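Local coordinates for solute Binding Protein BlMnBP1, Blac_00780 in complex with mannopentaose (Bifidobacterium, PDB 6I5W), which binds manno-oligosaccharides derived from beta-mannan as the solute-binding component of an ABC transporter, and probably hands them over for uptake, at residues A[22-27]-A[82-87]; A[140-145]-A[167-172]; A[202-207]-A[364-369]. All coordinates share one frame; numbering follows the deposited sequence.

Interaction 1. Residues A[22-27]-A[82-87]; sequences TTITFM and WDIMMI. With ZN (zinc ion), chain U.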
loop_
_atom_site.group_PDB
_atom_site.type_symbol
_atom_site.label_atom_id
_atom_site.label_comp_id
_atom_site.label_asym_id
_atom_site.label_seq_id
_atom_site.Cartn_x
_atom_site.Cartn_y
_atom_site.Cartn_z
ATOM N N THR A 22 30.552 -4.214 8.284
ATOM C CA THR A 22 30.129 -2.825 8.384
ATOM C C THR A 22 28.823 -2.755 9.171
ATOM O O THR A 22 28.250 -3.772 9.587
ATOM C CB THR A 22 29.948 -2.177 7.007
ATOM O OG1 THR A 22 29.591 -0.802 7.189
ATOM C CG2 THR A 22 28.864 -2.868 6.212
ATOM N N THR A 23 28.361 -1.530 9.382
ATOM C CA THR A 23 27.093 -1.271 10.046
ATOM C C THR A 23 26.222 -0.482 9.089
ATOM O O THR A 23 26.634 0.581 8.614
ATOM C CB THR A 23 27.285 -0.495 11.347
ATOM O OG1 THR A 23 27.873 -1.365 12.325
ATOM C CG2 THR A 23 25.921 0.045 11.822
ATOM N N ILE A 24 25.032 -1.003 8.802
ATOM C CA ILE A 24 24.089 -0.316 7.937
ATOM C C ILE A 24 22.857 0.068 8.754
ATOM O O ILE A 24 22.497 -0.573 9.749
ATOM C CB ILE A 24 23.677 -1.142 6.707
ATOM C CG1 ILE A 24 23.186 -2.520 7.117
ATOM C CG2 ILE A 24 24.825 -1.297 5.723
ATOM C CD1 ILE A 24 22.768 -3.368 5.922
ATOM N N THR A 25 22.231 1.151 8.339
ATOM C CA THR A 25 21.066 1.692 9.013
ATOM C C THR A 25 19.849 1.543 8.107
ATOM O O THR A 25 19.860 1.979 6.948
ATOM C CB THR A 25 21.329 3.143 9.392
ATOM O OG1 THR A 25 22.273 3.156 10.475
ATOM C CG2 THR A 25 20.061 3.842 9.772
ATOM N N PHE A 26 18.824 0.909 8.644
ATOM C CA PHE A 26 17.590 0.555 7.939
ATOM C C PHE A 26 16.489 1.413 8.532
ATOM O O PHE A 26 16.140 1.245 9.701
ATOM C CB PHE A 26 17.314 -0.932 8.136
ATOM C CG PHE A 26 16.043 -1.437 7.519
ATOM C CD1 PHE A 26 15.474 -0.808 6.443
ATOM C CD2 PHE A 26 15.391 -2.555 8.057
ATOM C CE1 PHE A 26 14.309 -1.286 5.886
ATOM C CE2 PHE A 26 14.217 -3.039 7.505
ATOM C CZ PHE A 26 13.685 -2.407 6.416
ATOM N N MET A 27 16.006 2.381 7.760
ATOM C CA MET A 27 14.790 3.102 8.121
ATOM C C MET A 27 13.563 2.405 7.536
ATOM O O MET A 27 13.547 2.037 6.346
ATOM C CB MET A 27 14.817 4.537 7.600
ATOM C CG MET A 27 15.830 5.472 8.243
ATOM S SD MET A 27 15.917 6.999 7.258
ATOM C CE MET A 27 14.270 7.703 7.417
ATOM N N TRP A 82 21.713 7.357 6.320
ATOM C CA TRP A 82 20.917 6.147 6.233
ATOM C C TRP A 82 21.420 5.344 5.043
ATOM O O TRP A 82 21.908 5.901 4.058
ATOM C CB TRP A 82 19.434 6.462 6.065
ATOM C CG TRP A 82 19.278 7.214 4.850
ATOM C CD1 TRP A 82 19.468 8.548 4.694
ATOM C CD2 TRP A 82 18.959 6.701 3.554
ATOM N NE1 TRP A 82 19.260 8.911 3.387
ATOM C CE2 TRP A 82 18.953 7.793 2.662
ATOM C CE3 TRP A 82 18.655 5.430 3.060
ATOM C CZ2 TRP A 82 18.662 7.657 1.297
ATOM C CZ3 TRP A 82 18.341 5.293 1.709
ATOM C CH2 TRP A 82 18.372 6.402 0.836
ATOM N N ASP A 83 21.268 4.031 5.145
ATOM C CA ASP A 83 21.704 3.114 4.108
ATOM C C ASP A 83 20.550 2.538 3.322
ATOM O O ASP A 83 20.558 2.558 2.084
ATOM C CB ASP A 83 22.529 1.978 4.757
ATOM C CG ASP A 83 23.482 2.506 5.822
ATOM O OD1 ASP A 83 23.033 2.888 6.931
ATOM O OD2 ASP A 83 24.697 2.569 5.565
ATOM N N ILE A 84 19.552 2.013 4.006
ATOM C CA ILE A 84 18.333 1.559 3.359
ATOM C C ILE A 84 17.174 2.323 3.962
ATOM O O ILE A 84 17.089 2.482 5.187
ATOM C CB ILE A 84 18.073 0.057 3.547
ATOM C CG1 ILE A 84 19.232 -0.804 3.047
ATOM C CG2 ILE A 84 16.777 -0.337 2.797
ATOM C CD1 ILE A 84 19.128 -2.211 3.561
ATOM N N MET A 85 16.259 2.743 3.105
ATOM C CA MET A 85 14.944 3.189 3.539
ATOM C C MET A 85 13.864 2.554 2.660
ATOM O O MET A 85 14.097 2.156 1.509
ATOM C CB MET A 85 14.844 4.712 3.538
ATOM C CG MET A 85 14.648 5.360 2.197
ATOM S SD MET A 85 13.968 7.063 2.390
ATOM C CE MET A 85 15.219 7.874 3.350
ATOM N N MET A 86 12.672 2.434 3.231
ATOM C CA MET A 86 11.470 2.220 2.439
ATOM C C MET A 86 11.202 3.478 1.614
ATOM O O MET A 86 11.245 4.596 2.128
ATOM C CB MET A 86 10.311 1.906 3.364
ATOM C CG MET A 86 10.565 0.702 4.293
ATOM S SD MET A 86 11.434 -0.613 3.431
ATOM C CE MET A 86 10.129 -1.589 2.758
ATOM N N ILE A 87 10.983 3.318 0.319
ATOM C CA ILE A 87 10.946 4.479 -0.568
ATOM C C ILE A 87 9.653 5.268 -0.376
ATOM O O ILE A 87 8.528 4.723 -0.468
ATOM C CB ILE A 87 11.133 4.055 -2.034
ATOM C CG1 ILE A 87 12.547 3.502 -2.239
ATOM C CG2 ILE A 87 10.900 5.231 -2.962
ATOM C CD1 ILE A 87 12.761 2.760 -3.562
HETATM ZN ZN ZN U . 24.911 3.778 7.328
HETATM O O HOH W 1 25.009 5.950 8.480
HETATM O O HOH W 2 25.906 5.526 5.738
#
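D83 turns its side chain toward T25 and grips a zinc ion beside it with both carboxylate oxygens, OD1 and OD2 each 2.1 Å from the metal; two waters and K317 also bind it. D83 is positioned through the backbone oxygen of T25, which accepts two amide N-H groups: T25 O lies 3.0 Å from I84 N in a nearly straight bond (173° at the hydrogen), while the amide of D83 comes in on a lone pair in the carbonyl plane. M27 N then bonds to I84 O at 2.8 Å, which sets the parallel register of F26 beside I84; the two strand axes run within 6° of each other. F26 extends with CG anti to its backbone N (chi1 177°), bringing F26 CD1 to within 3.9 Å of I84 CG2 and the ring edge to the sulfur of M86, a Met-aromatic contact with F26 CE1 3.8 Å from M86 SD. Among M27, M85 and W82, the sulfur of M27 sits obliquely to the indole and M85 CE rests over one indole face. Strand 57-63 flanks strand 22-28 on its other edge, giving the parallel order of a periplasmic-binding-protein lobe, and W43 meets F26 edge-to-face. The bidentate grip probably draws negative charge from the carboxylate toward the metal.

Interaction 2. Residues A[140-145]-A[167-172]; sequences KKVFEE and EKTKAV. With ZN (zinc ion), chain B.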
loop_
_atom_site.group_PDB
_atom_site.type_symbol
_atom_site.label_atom_id
_atom_site.label_comp_id
_atom_site.label_asym_id
_atom_site.label_seq_id
_atom_site.Cartn_x
_atom_site.Cartn_y
_atom_site.Cartn_z
ATOM N N LYS A 140 -15.459 -11.635 10.494
ATOM C CA LYS A 140 -16.470 -12.578 10.039
ATOM C C LYS A 140 -17.541 -12.784 11.106
ATOM O O LYS A 140 -18.707 -12.987 10.777
ATOM C CB LYS A 140 -15.809 -13.906 9.672
ATOM C CG LYS A 140 -14.773 -13.797 8.570
ATOM C CD LYS A 140 -13.608 -14.767 8.809
ATOM C CE LYS A 140 -13.073 -15.365 7.510
ATOM N NZ LYS A 140 -12.425 -16.691 7.760
ATOM N N LYS A 141 -17.162 -12.709 12.386
ATOM C CA LYS A 141 -18.130 -12.898 13.456
ATOM C C LYS A 141 -19.177 -11.790 13.449
ATOM O O LYS A 141 -20.369 -12.056 13.651
ATOM C CB LYS A 141 -17.392 -12.978 14.799
ATOM C CG LYS A 141 -18.251 -12.540 15.965
ATOM C CD LYS A 141 -17.586 -12.695 17.312
ATOM C CE LYS A 141 -18.120 -11.622 18.264
ATOM N NZ LYS A 141 -19.610 -11.528 18.269
ATOM N N VAL A 142 -18.751 -10.541 13.207
ATOM C CA VAL A 142 -19.673 -9.408 13.092
ATOM C C VAL A 142 -20.599 -9.587 11.897
ATOM O O VAL A 142 -21.824 -9.394 12.000
ATOM C CB VAL A 142 -18.871 -8.092 13.000
ATOM C CG1 VAL A 142 -19.785 -6.911 12.647
ATOM C CG2 VAL A 142 -18.065 -7.843 14.273
ATOM N N PHE A 143 -20.041 -10.018 10.766
ATOM C CA PHE A 143 -20.852 -10.271 9.583
ATOM C C PHE A 143 -21.888 -11.360 9.837
ATOM O O PHE A 143 -23.022 -11.253 9.386
ATOM C CB PHE A 143 -19.955 -10.664 8.404
ATOM C CG PHE A 143 -19.500 -9.491 7.575
ATOM C CD1 PHE A 143 -18.897 -8.407 8.175
ATOM C CD2 PHE A 143 -19.689 -9.474 6.217
ATOM C CE1 PHE A 143 -18.493 -7.315 7.423
ATOM C CE2 PHE A 143 -19.288 -8.408 5.461
ATOM C CZ PHE A 143 -18.681 -7.327 6.056
ATOM N N GLU A 144 -21.507 -12.427 10.537
ATOM C CA GLU A 144 -22.453 -13.499 10.844
ATOM C C GLU A 144 -23.554 -12.993 11.754
ATOM O O GLU A 144 -24.737 -13.237 11.516
ATOM C CB GLU A 144 -21.711 -14.662 11.502
ATOM C CG GLU A 144 -20.830 -15.403 10.527
ATOM C CD GLU A 144 -19.750 -16.210 11.193
ATOM O OE1 GLU A 144 -19.494 -15.995 12.402
ATOM O OE2 GLU A 144 -19.174 -17.066 10.496
ATOM N N GLU A 145 -23.178 -12.263 12.808
ATOM C CA GLU A 145 -24.158 -11.696 13.726
ATOM C C GLU A 145 -25.217 -10.905 12.984
ATOM O O GLU A 145 -26.390 -10.937 13.341
ATOM C CB GLU A 145 -23.449 -10.805 14.714
ATOM C CG GLU A 145 -24.144 -10.553 15.998
ATOM C CD GLU A 145 -23.167 -10.667 17.160
ATOM O OE1 GLU A 145 -23.214 -11.706 17.873
ATOM O OE2 GLU A 145 -22.332 -9.743 17.339
ATOM N N GLU A 167 -27.632 -1.817 12.421
ATOM C CA GLU A 167 -28.940 -2.113 13.024
ATOM C C GLU A 167 -28.890 -3.325 13.946
ATOM O O GLU A 167 -29.514 -3.325 15.012
ATOM C CB GLU A 167 -29.967 -2.359 11.938
ATOM C CG GLU A 167 -30.306 -1.130 11.100
ATOM C CD GLU A 167 -31.491 -1.366 10.173
ATOM O OE1 GLU A 167 -31.870 -2.543 9.967
ATOM O OE2 GLU A 167 -32.043 -0.371 9.658
ATOM N N LYS A 168 -28.115 -4.349 13.585
ATOM C CA LYS A 168 -28.178 -5.612 14.317
ATOM C C LYS A 168 -27.005 -5.872 15.253
ATOM O O LYS A 168 -27.105 -6.824 16.036
ATOM C CB LYS A 168 -28.291 -6.785 13.335
ATOM C CG LYS A 168 -29.267 -6.462 12.207
ATOM C CD LYS A 168 -30.248 -7.545 11.884
ATOM C CE LYS A 168 -29.592 -8.795 11.375
ATOM N NZ LYS A 168 -30.507 -9.621 10.516
ATOM N N THR A 169 -25.926 -5.068 15.219
ATOM C CA THR A 169 -24.758 -5.312 16.056
ATOM C C THR A 169 -24.309 -4.033 16.750
ATOM O O THR A 169 -24.805 -2.937 16.487
ATOM C CB THR A 169 -23.572 -5.865 15.259
ATOM O OG1 THR A 169 -22.830 -4.759 14.711
ATOM C CG2 THR A 169 -24.009 -6.730 14.117
ATOM N N LYS A 170 -23.339 -4.197 17.641
ATOM C CA LYS A 170 -22.727 -3.092 18.375
ATOM C C LYS A 170 -21.430 -2.606 17.729
ATOM O O LYS A 170 -20.739 -1.782 18.317
ATOM C CB LYS A 170 -22.419 -3.510 19.819
ATOM C CG LYS A 170 -23.336 -4.575 20.346
ATOM C CD LYS A 170 -22.862 -5.077 21.703
ATOM C CE LYS A 170 -22.644 -3.933 22.692
ATOM N NZ LYS A 170 -22.319 -4.437 24.067
ATOM N N ALA A 171 -21.107 -3.107 16.543
ATOM C CA ALA A 171 -19.858 -2.848 15.878
ATOM C C ALA A 171 -19.887 -1.552 15.088
ATOM O O ALA A 171 -20.922 -1.146 14.590
ATOM C CB ALA A 171 -19.541 -3.985 14.930
ATOM N N VAL A 172 -18.728 -0.895 14.979
ATOM C CA VAL A 172 -18.625 0.182 13.993
ATOM C C VAL A 172 -18.646 -0.491 12.627
ATOM O O VAL A 172 -17.780 -1.326 12.360
ATOM C CB VAL A 172 -17.390 1.043 14.194
ATOM C CG1 VAL A 172 -17.340 2.127 13.145
ATOM C CG2 VAL A 172 -17.438 1.659 15.594
HETATM ZN ZN ZN B . -18.109 -18.515 11.289
HETATM O O HOH W 3 -22.303 -7.094 18.444
#
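T169 OG1 is held from two directions: it accepts the amide of A171, with A171 N 3.0 Å from T169 OG1 and 164° at the hydrogen, and it is also hydrogen-bonded to the carbonyl oxygen of I165 in the preceding helical turn. The bond to the amide two residues on makes an ST turn, formed where helix 155-168 ends and the chain, with T169 the first residue to leave helical angles, heads for strand 172-174. With the hydroxyl engaged in this way, the rotation about the CA-CB bond is fixed (chi1 86°), and the methyl CG2 is presented to helix 140-145. There it packs against E145 CB at 4.2 Å and near the carbonyl oxygen of V142. A171, two residues on, sets its methyl against the valine: A171 CB is 3.7 Å from V142 CG1, the closest approach of the two segments, and V142 CG2 lies somewhat farther from the same methyl. V142 has CG1 anti to its backbone N (chi1 171°), which places that branch toward A171. I165 and A262 also touch V142, so the apolar side of the contact continues into helix 155-168 and strand 261-267. A water-mediated link lies beside these methyls. E145 OE2 accepts from a water that in turn accepts from the amide of K170, and a long salt bridge ties the same carboxylate to K141 within the helix. On the helix 140-145 side, E144 binds a zinc ion through one carboxylate oxygen, with OE2 2.0 Å from the metal.

Interaction 3. Residues A[202-207]-A[364-369]; sequences MNQVLP and TDAPAK. With BMA (beta-D-mannopyranose), chain C.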
loop_
_atom_site.group_PDB
_atom_site.type_symbol
_atom_site.label_atom_id
_atom_site.label_comp_id
_atom_site.label_asym_id
_atom_site.label_seq_id
_atom_site.Cartn_x
_atom_site.Cartn_y
_atom_site.Cartn_z
ATOM N N MET A 202 -4.357 3.464 -14.203
ATOM C CA MET A 202 -3.604 4.328 -13.296
ATOM C C MET A 202 -2.581 5.183 -14.046
ATOM O O MET A 202 -2.421 6.372 -13.759
ATOM C CB MET A 202 -2.898 3.460 -12.244
ATOM C CG MET A 202 -2.244 4.195 -11.066
ATOM S SD MET A 202 -3.400 5.224 -10.143
ATOM C CE MET A 202 -3.414 4.459 -8.523
ATOM N N ASN A 203 -1.870 4.601 -15.010
ATOM C CA ASN A 203 -0.710 5.275 -15.568
ATOM C C ASN A 203 -0.907 5.825 -16.961
ATOM O O ASN A 203 -0.105 6.674 -17.373
ATOM C CB ASN A 203 0.491 4.326 -15.588
ATOM C CG ASN A 203 1.009 4.061 -14.206
ATOM O OD1 ASN A 203 1.029 4.970 -13.360
ATOM N ND2 ASN A 203 1.406 2.824 -13.941
ATOM N N GLN A 204 -1.954 5.412 -17.664
ATOM C CA GLN A 204 -2.264 5.919 -18.988
ATOM C C GLN A 204 -3.581 6.678 -19.035
ATOM O O GLN A 204 -3.581 7.858 -19.405
ATOM C CB GLN A 204 -2.260 4.763 -19.994
ATOM C CG GLN A 204 -1.025 3.876 -19.870
ATOM C CD GLN A 204 -0.909 2.860 -21.008
ATOM O OE1 GLN A 204 -1.449 3.065 -22.106
ATOM N NE2 GLN A 204 -0.210 1.768 -20.753
ATOM N N VAL A 205 -4.696 6.066 -18.608
ATOM C CA VAL A 205 -6.021 6.661 -18.802
ATOM C C VAL A 205 -6.228 7.855 -17.871
ATOM O O VAL A 205 -6.593 8.962 -18.292
ATOM C CB VAL A 205 -7.106 5.596 -18.570
ATOM C CG1 VAL A 205 -8.493 6.195 -18.664
ATOM C CG2 VAL A 205 -6.975 4.437 -19.541
ATOM N N LEU A 206 -5.977 7.643 -16.576
ATOM C CA LEU A 206 -6.232 8.668 -15.566
ATOM C C LEU A 206 -5.549 9.994 -15.821
ATOM O O LEU A 206 -6.200 11.028 -15.602
ATOM C CB LEU A 206 -5.792 8.080 -14.210
ATOM C CG LEU A 206 -5.799 9.060 -13.042
ATOM C CD1 LEU A 206 -7.109 9.683 -12.875
ATOM C CD2 LEU A 206 -5.408 8.271 -11.810
ATOM N N PRO A 207 -4.254 10.044 -16.179
ATOM C CA PRO A 207 -3.616 11.339 -16.442
ATOM C C PRO A 207 -3.905 11.919 -17.821
ATOM O O PRO A 207 -3.510 13.050 -18.093
ATOM C CB PRO A 207 -2.114 11.026 -16.277
ATOM C CG PRO A 207 -1.982 9.614 -16.727
ATOM C CD PRO A 207 -3.283 8.927 -16.278
ATOM N N THR A 364 -1.971 -6.112 -12.252
ATOM C CA THR A 364 -0.901 -5.183 -11.915
ATOM C C THR A 364 -0.995 -4.003 -12.869
ATOM O O THR A 364 -1.074 -4.193 -14.091
ATOM C CB THR A 364 0.466 -5.862 -12.046
ATOM O OG1 THR A 364 0.549 -6.548 -13.315
ATOM C CG2 THR A 364 0.660 -6.885 -10.920
ATOM N N ASP A 365 -0.995 -2.792 -12.316
ATOM C CA ASP A 365 -0.941 -1.598 -13.142
ATOM C C ASP A 365 0.148 -1.703 -14.202
ATOM O O ASP A 365 1.322 -1.995 -13.916
ATOM C CB ASP A 365 -0.723 -0.379 -12.253
ATOM C CG ASP A 365 -1.927 -0.078 -11.398
ATOM O OD1 ASP A 365 -3.008 -0.515 -11.816
ATOM O OD2 ASP A 365 -1.820 0.581 -10.334
ATOM N N ALA A 366 -0.259 -1.461 -15.446
ATOM C CA ALA A 366 0.678 -1.395 -16.534
ATOM C C ALA A 366 1.491 -0.095 -16.479
ATOM O O ALA A 366 1.031 0.930 -15.948
ATOM C CB ALA A 366 -0.055 -1.481 -17.862
ATOM N N PRO A 367 2.696 -0.107 -17.031
ATOM C CA PRO A 367 3.484 1.128 -17.111
ATOM C C PRO A 367 2.823 2.155 -18.017
ATOM O O PRO A 367 1.969 1.861 -18.852
ATOM C CB PRO A 367 4.820 0.660 -17.695
ATOM C CG PRO A 367 4.450 -0.533 -18.510
ATOM C CD PRO A 367 3.347 -1.227 -17.730
ATOM N N ALA A 368 3.218 3.401 -17.799
ATOM C CA ALA A 368 2.807 4.446 -18.708
ATOM C C ALA A 368 3.346 4.139 -20.112
ATOM O O ALA A 368 4.202 3.285 -20.305
ATOM C CB ALA A 368 3.304 5.795 -18.207
ATOM N N LYS A 369 2.843 4.850 -21.105
ATOM C CA LYS A 369 3.482 4.777 -22.411
ATOM C C LYS A 369 4.867 5.433 -22.344
ATOM O O LYS A 369 5.182 6.224 -21.423
ATOM C CB LYS A 369 2.632 5.455 -23.477
ATOM C CG LYS A 369 1.222 4.853 -23.619
ATOM C CD LYS A 369 0.279 5.898 -24.129
ATOM C CE LYS A 369 -1.112 5.726 -23.557
ATOM N NZ LYS A 369 -1.645 7.059 -23.099
HETATM C C1 BMA C . 1.876 2.972 -7.294
HETATM C C2 BMA C . 2.159 2.135 -8.520
HETATM C C3 BMA C . 2.350 3.022 -9.763
HETATM C C4 BMA C . 1.615 4.350 -9.754
HETATM C C5 BMA C . 1.597 4.991 -8.375
HETATM C C6 BMA C . 0.744 6.244 -8.319
HETATM O O2 BMA C . 1.122 1.233 -8.782
HETATM O O3 BMA C . 1.965 2.306 -10.945
HETATM O O4 BMA C . 2.268 5.238 -10.666
HETATM O O5 BMA C . 1.025 4.016 -7.529
HETATM O O6 BMA C . 1.407 7.193 -7.487
HETATM O O HOH W 4 -4.734 0.607 -13.512
HETATM O O HOH W 5 -1.566 1.784 -15.368
HETATM O O HOH W 6 0.995 6.781 -20.454
#
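N203 points its amide N-H at the carbonyl oxygen of A366, in the plane of its own amide but tilted from the carbonyl plane of A366, with N203 ND2 2.8 Å from A366 O and 171° at the hydrogen. The same nitrogen gives its other hydrogen to O3 of a mannose, while N203 OD1 accepts from O4, N203 OD1 lying 3.0 Å from BMA O4. Both ends of the amide are therefore used, which fixes which way round it is turned. D365 crosses M202 obliquely, its OD2 3.6 Å from M202 CB and near the O2 of the sugar. This is the ligand pocket of the solute-binding fold, where helix 201-205 and the loop after strand 361-363 together line the manno-oligosaccharide site, with N388 O also bonded to this mannose. Farther from the sugar, Q204 is extended beyond CG and passes K369 at a slant, Q204 OE1 approaching K369 CE at 3.0 Å without a hydrogen bond; Q204 NE2 is 2.9 Å from P367 O, nearly along the C=O axis but bent at the hydrogen (142°). Cut back to an alanine here, the side chain would probably leave P367 O without this donor. A water bridges N203 N and A366 O, and another joins N203 O to K369 N.

Interaction 1 is the most buried of the three, a parallel strand pair within the mixed sheet, and rests on backbone hydrogen bonds, methionine sulfurs and aromatic rings. Interaction 2 lies at the opposite side of the chain's centre, about 43 Å away between centres, where a short helix packs on a helix end by methyl contacts, with its charged groups at the surface. Interaction 3 is partly buried and differs again: side-chain amides bond to loop carbonyls, one of them, N203, also gripping the glycan. The zinc ions of interactions 1 and 2 lie away from the sugar and each has a carboxylate among its ligands, whereas 202-207 and 364-369 touch the sugar directly. None of the three touches another; 1 and 3 come nearest, about 14 Å between nearest atoms.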